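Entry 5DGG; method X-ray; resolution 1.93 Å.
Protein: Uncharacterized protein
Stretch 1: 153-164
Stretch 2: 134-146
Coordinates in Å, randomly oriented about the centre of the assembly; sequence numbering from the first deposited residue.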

# COMPACT_ATOMS: atom_id res chain seq x y z
N SER A 153 0.18 3.43 -15.97
CA SER A 153 -0.45 2.67 -14.87
C SER A 153 -0.14 3.25 -13.50
O SER A 153 -0.58 2.70 -12.47
CB SER A 153 0.06 1.23 -14.88
OG SER A 153 -0.18 0.63 -16.13
N TYR A 154 0.67 4.29 -13.47
CA TYR A 154 0.97 4.99 -12.23
C TYR A 154 0.97 6.49 -12.51
O TYR A 154 1.01 6.90 -13.68
CB TYR A 154 2.33 4.57 -11.69
CG TYR A 154 3.52 4.77 -12.62
CD1 TYR A 154 4.14 6.02 -12.74
CD2 TYR A 154 4.04 3.72 -13.37
CE1 TYR A 154 5.21 6.21 -13.57
CE2 TYR A 154 5.13 3.90 -14.21
CZ TYR A 154 5.72 5.14 -14.31
OH TYR A 154 6.81 5.38 -15.12
N ASN A 155 0.98 7.28 -11.43
CA ASN A 155 0.66 8.68 -11.47
C ASN A 155 1.93 9.43 -11.12
O ASN A 155 2.25 9.59 -9.95
CB ASN A 155 -0.44 9.01 -10.47
CG ASN A 155 -0.91 10.45 -10.57
OD1 ASN A 155 -0.12 11.39 -10.66
ND2 ASN A 155 -2.21 10.63 -10.54
N PRO A 156 2.65 9.91 -12.14
CA PRO A 156 3.97 10.50 -11.87
C PRO A 156 3.89 11.74 -11.00
O PRO A 156 4.82 12.03 -10.25
CB PRO A 156 4.49 10.87 -13.27
CG PRO A 156 3.63 10.15 -14.23
CD PRO A 156 2.32 9.89 -13.57
N ILE A 157 2.77 12.45 -11.05
CA ILE A 157 2.64 13.65 -10.24
C ILE A 157 2.68 13.32 -8.77
O ILE A 157 3.37 13.98 -7.98
CB ILE A 157 1.36 14.42 -10.55
CG1 ILE A 157 1.32 14.80 -12.05
CG2 ILE A 157 1.32 15.68 -9.71
CD1 ILE A 157 -0.03 15.32 -12.52
N LEU A 158 1.94 12.28 -8.38
CA LEU A 158 2.00 11.83 -6.99
C LEU A 158 3.36 11.31 -6.58
O LEU A 158 3.82 11.57 -5.47
CB LEU A 158 0.93 10.77 -6.70
CG LEU A 158 -0.51 11.13 -6.98
CD1 LEU A 158 -1.38 9.94 -6.65
CD2 LEU A 158 -0.98 12.34 -6.21
N ILE A 159 4.02 10.55 -7.45
CA ILE A 159 5.33 10.04 -7.14
C ILE A 159 6.35 11.15 -6.93
O ILE A 159 7.13 11.11 -6.00
CB ILE A 159 5.86 9.13 -8.25
CG1 ILE A 159 5.03 7.85 -8.30
CG2 ILE A 159 7.33 8.81 -8.04
CD1 ILE A 159 5.24 7.04 -9.57
N ASP A 160 6.36 12.11 -7.86
CA ASP A 160 7.36 13.20 -7.81
C ASP A 160 7.06 14.16 -6.68
O ASP A 160 7.97 14.70 -6.08
CB ASP A 160 7.47 13.97 -9.14
CG ASP A 160 7.83 13.06 -10.35
OD1 ASP A 160 8.29 11.91 -10.16
OD2 ASP A 160 7.60 13.52 -11.48
N THR A 161 5.79 14.39 -6.37
CA THR A 161 5.49 15.21 -5.19
C THR A 161 6.01 14.54 -3.92
O THR A 161 6.77 15.14 -3.10
CB THR A 161 4.01 15.55 -5.11
OG1 THR A 161 3.63 16.26 -6.29
CG2 THR A 161 3.73 16.41 -3.87
N LEU A 162 5.59 13.30 -3.73
CA LEU A 162 6.05 12.54 -2.55
C LEU A 162 7.55 12.52 -2.42
O LEU A 162 8.11 12.81 -1.35
CB LEU A 162 5.57 11.09 -2.63
CG LEU A 162 6.17 10.12 -1.59
CD1 LEU A 162 5.65 10.42 -0.23
CD2 LEU A 162 5.79 8.70 -1.92
N ASP A 163 8.23 12.17 -3.50
CA ASP A 163 9.68 11.98 -3.43
C ASP A 163 10.47 13.23 -3.10
O ASP A 163 11.50 13.17 -2.41
CB ASP A 163 10.18 11.46 -4.76
CG ASP A 163 11.59 10.96 -4.67
OD1 ASP A 163 11.81 9.90 -4.06
OD2 ASP A 163 12.50 11.65 -5.17
N ASN A 164 10.01 14.37 -3.61
CA ASN A 164 10.75 15.61 -3.43
C ASN A 164 10.25 16.48 -2.34
O ASN A 164 11.06 17.17 -1.73
CB ASN A 164 10.80 16.38 -4.75
CG ASN A 164 11.52 15.58 -5.82
OD1 ASN A 164 12.72 15.50 -5.80
ND2 ASN A 164 10.78 14.91 -6.68
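Stretch 2 (134-146) DFTCAYSHKKMKE

Stretch 2 is helical over its whole length, 134-146, with phi/psi values close to -60°/-45° and an unbroken i to i+4 ladder from A138 N to D134 O (2.9 Å) through E146 N to K142 O (2.9 Å). It lies across helix 156-164 of stretch 1 and the loop that leads into it. The two helix axes approach to 8.1 Å, and their N-to-C directions differ by 110° (signed crossing angle -110°), so the helices cross steeply. The nearest CA pairs are L158 with A138 at 5.1 Å, and I159 with K142 and Y154 with H141, each at 5.3 Å.

Of these pairs the closest is at A138, a small side chain, where the CA atoms of A138 and L158 are 5.1 Å apart. A138 CB points toward stretch 1 and lies 3.7 Å from L158 O, 4.0 Å from L158 CB and 3.9 Å from L162 CB. Beside it, I159 is the knob in a hole formed by A138, H141, K142 and K145. Although its CA-to-CB bond points sideways, its m,t rotamer brings the side-chain end inward: I159 CD1 reaches 3.4 Å from H141 O, and I159 CG1 lies 3.5 Å from K142 N. L162 fills the next space toward the start of stretch 2, with L162 CD1 3.6 Å from F135 CD1 and L162 CD2 3.9 Å from Y139 CB.

At the other end, H141 projects toward the loop. N155 CB sits over one face of its ring, 3.9 Å from the centroid and 27° off the normal, while Y154 CA approaches the ring edge, 3.6 Å from H141 ND1. The side chain of N155 also caps the helix within stretch 1, L158 N donating to N155 OD1 at 3.2 Å. The Y154 side chain, chi1 57° (p), lies against the last turn of stretch 2: K145 CB stands 3.8 Å from the ring centroid and only 7° off its normal, K145 CG comes within 3.6 Å of Y154 CZ, and Y154 CB meets M144 CB at 4.0 Å.

Two charged links join the stretches as well. The extended, all-t side chain of K142 reaches D163 in a long salt bridge, K142 NZ to D163 OD1, 3.9 Å. K145, also all-t, joins D160 through one water, which accepts from K145 NZ at 2.6 Å and donates to D160 OD1 at 3.0 Å. Together the stretches bury 747 Å², summed over both sides.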

# COMPACT_ATOMS: atom_id res chain seq x y z
N ASP A 134 -2.69 9.87 1.92
CA ASP A 134 -1.99 10.52 0.83
C ASP A 134 -0.61 9.92 0.62
O ASP A 134 -0.21 9.60 -0.52
CB ASP A 134 -1.85 12.04 1.14
CG ASP A 134 -3.20 12.70 1.49
OD1 ASP A 134 -3.78 12.44 2.59
OD2 ASP A 134 -3.66 13.50 0.65
N PHE A 135 0.14 9.83 1.70
CA PHE A 135 1.44 9.16 1.65
C PHE A 135 1.33 7.73 1.14
O PHE A 135 2.13 7.32 0.30
CB PHE A 135 2.14 9.16 3.03
CG PHE A 135 2.87 10.46 3.37
CD1 PHE A 135 4.19 10.61 3.05
CD2 PHE A 135 2.23 11.50 4.03
CE1 PHE A 135 4.87 11.78 3.34
CE2 PHE A 135 2.88 12.68 4.33
CZ PHE A 135 4.21 12.82 3.99
N THR A 136 0.37 6.96 1.65
CA THR A 136 0.28 5.57 1.28
C THR A 136 -0.12 5.42 -0.22
O THR A 136 0.43 4.56 -0.93
CB THR A 136 -0.69 4.83 2.26
OG1 THR A 136 -0.08 4.78 3.56
CG2 THR A 136 -0.95 3.45 1.77
N CYS A 137 -1.01 6.28 -0.71
CA CYS A 137 -1.42 6.26 -2.10
C CYS A 137 -0.28 6.61 -3.01
O CYS A 137 0.02 5.89 -4.01
CB CYS A 137 -2.58 7.22 -2.36
SG CYS A 137 -4.18 6.56 -1.88
N ALA A 138 0.44 7.67 -2.64
CA ALA A 138 1.55 8.11 -3.46
C ALA A 138 2.70 7.11 -3.42
O ALA A 138 3.34 6.83 -4.44
CB ALA A 138 2.03 9.48 -3.03
N TYR A 139 2.98 6.58 -2.25
CA TYR A 139 4.03 5.55 -2.14
C TYR A 139 3.70 4.28 -2.97
O TYR A 139 4.62 3.66 -3.58
CB TYR A 139 4.37 5.26 -0.67
CG TYR A 139 5.63 4.42 -0.44
CD1 TYR A 139 6.86 5.01 -0.40
CD2 TYR A 139 5.55 3.03 -0.27
CE1 TYR A 139 8.02 4.28 -0.25
CE2 TYR A 139 6.70 2.27 -0.07
CZ TYR A 139 7.94 2.91 -0.07
OH TYR A 139 9.11 2.23 0.13
N SER A 140 2.41 3.93 -3.00
CA SER A 140 1.95 2.82 -3.77
C SER A 140 2.17 3.04 -5.29
O SER A 140 2.50 2.12 -6.06
CB SER A 140 0.47 2.54 -3.45
OG SER A 140 0.31 2.12 -2.09
N HIS A 141 1.92 4.25 -5.75
CA HIS A 141 2.28 4.64 -7.11
C HIS A 141 3.80 4.52 -7.34
O HIS A 141 4.24 3.99 -8.34
CB HIS A 141 1.76 6.04 -7.40
CG HIS A 141 0.30 6.09 -7.67
ND1 HIS A 141 -0.23 5.82 -8.92
CD2 HIS A 141 -0.76 6.31 -6.86
CE1 HIS A 141 -1.55 5.90 -8.87
NE2 HIS A 141 -1.89 6.20 -7.63
N LYS A 142 4.61 4.99 -6.40
CA LYS A 142 6.03 4.85 -6.51
C LYS A 142 6.43 3.39 -6.65
O LYS A 142 7.29 3.04 -7.49
CB LYS A 142 6.71 5.44 -5.28
CG LYS A 142 8.22 5.22 -5.28
CD LYS A 142 8.87 5.70 -4.00
CE LYS A 142 10.37 5.88 -4.27
NZ LYS A 142 11.11 6.24 -3.04
N LYS A 143 5.81 2.51 -5.84
CA LYS A 143 6.11 1.08 -5.97
C LYS A 143 5.67 0.49 -7.31
O LYS A 143 6.34 -0.38 -7.87
CB LYS A 143 5.52 0.26 -4.80
CG LYS A 143 6.03 0.60 -3.44
CD LYS A 143 7.51 0.55 -3.21
CE LYS A 143 8.14 -0.79 -3.46
NZ LYS A 143 9.52 -0.79 -2.83
N MET A 144 4.54 0.97 -7.81
CA MET A 144 4.02 0.56 -9.08
C MET A 144 5.07 0.76 -10.16
O MET A 144 5.39 -0.17 -10.93
CB MET A 144 2.76 1.36 -9.38
CG MET A 144 1.89 0.76 -10.41
SD MET A 144 1.01 -0.72 -9.83
CE MET A 144 0.30 -1.06 -11.44
N LYS A 145 5.66 1.95 -10.17
CA LYS A 145 6.78 2.26 -11.09
C LYS A 145 8.00 1.38 -10.82
O LYS A 145 8.55 0.75 -11.76
CB LYS A 145 7.15 3.75 -10.93
CG LYS A 145 8.26 4.25 -11.86
CD LYS A 145 8.61 5.71 -11.53
CE LYS A 145 9.50 6.33 -12.58
NZ LYS A 145 9.59 7.81 -12.34
N GLU A 146 8.43 1.30 -9.57
CA GLU A 146 9.57 0.47 -9.21
C GLU A 146 9.35 -0.96 -9.66
O GLU A 146 10.28 -1.60 -10.11
CB GLU A 146 9.89 0.42 -7.71
CG GLU A 146 10.46 1.67 -7.06
CD GLU A 146 10.60 1.50 -5.52
OE1 GLU A 146 10.63 2.54 -4.84
OE2 GLU A 146 10.67 0.35 -4.98
O HOH W 1 7.64 9.36 -11.66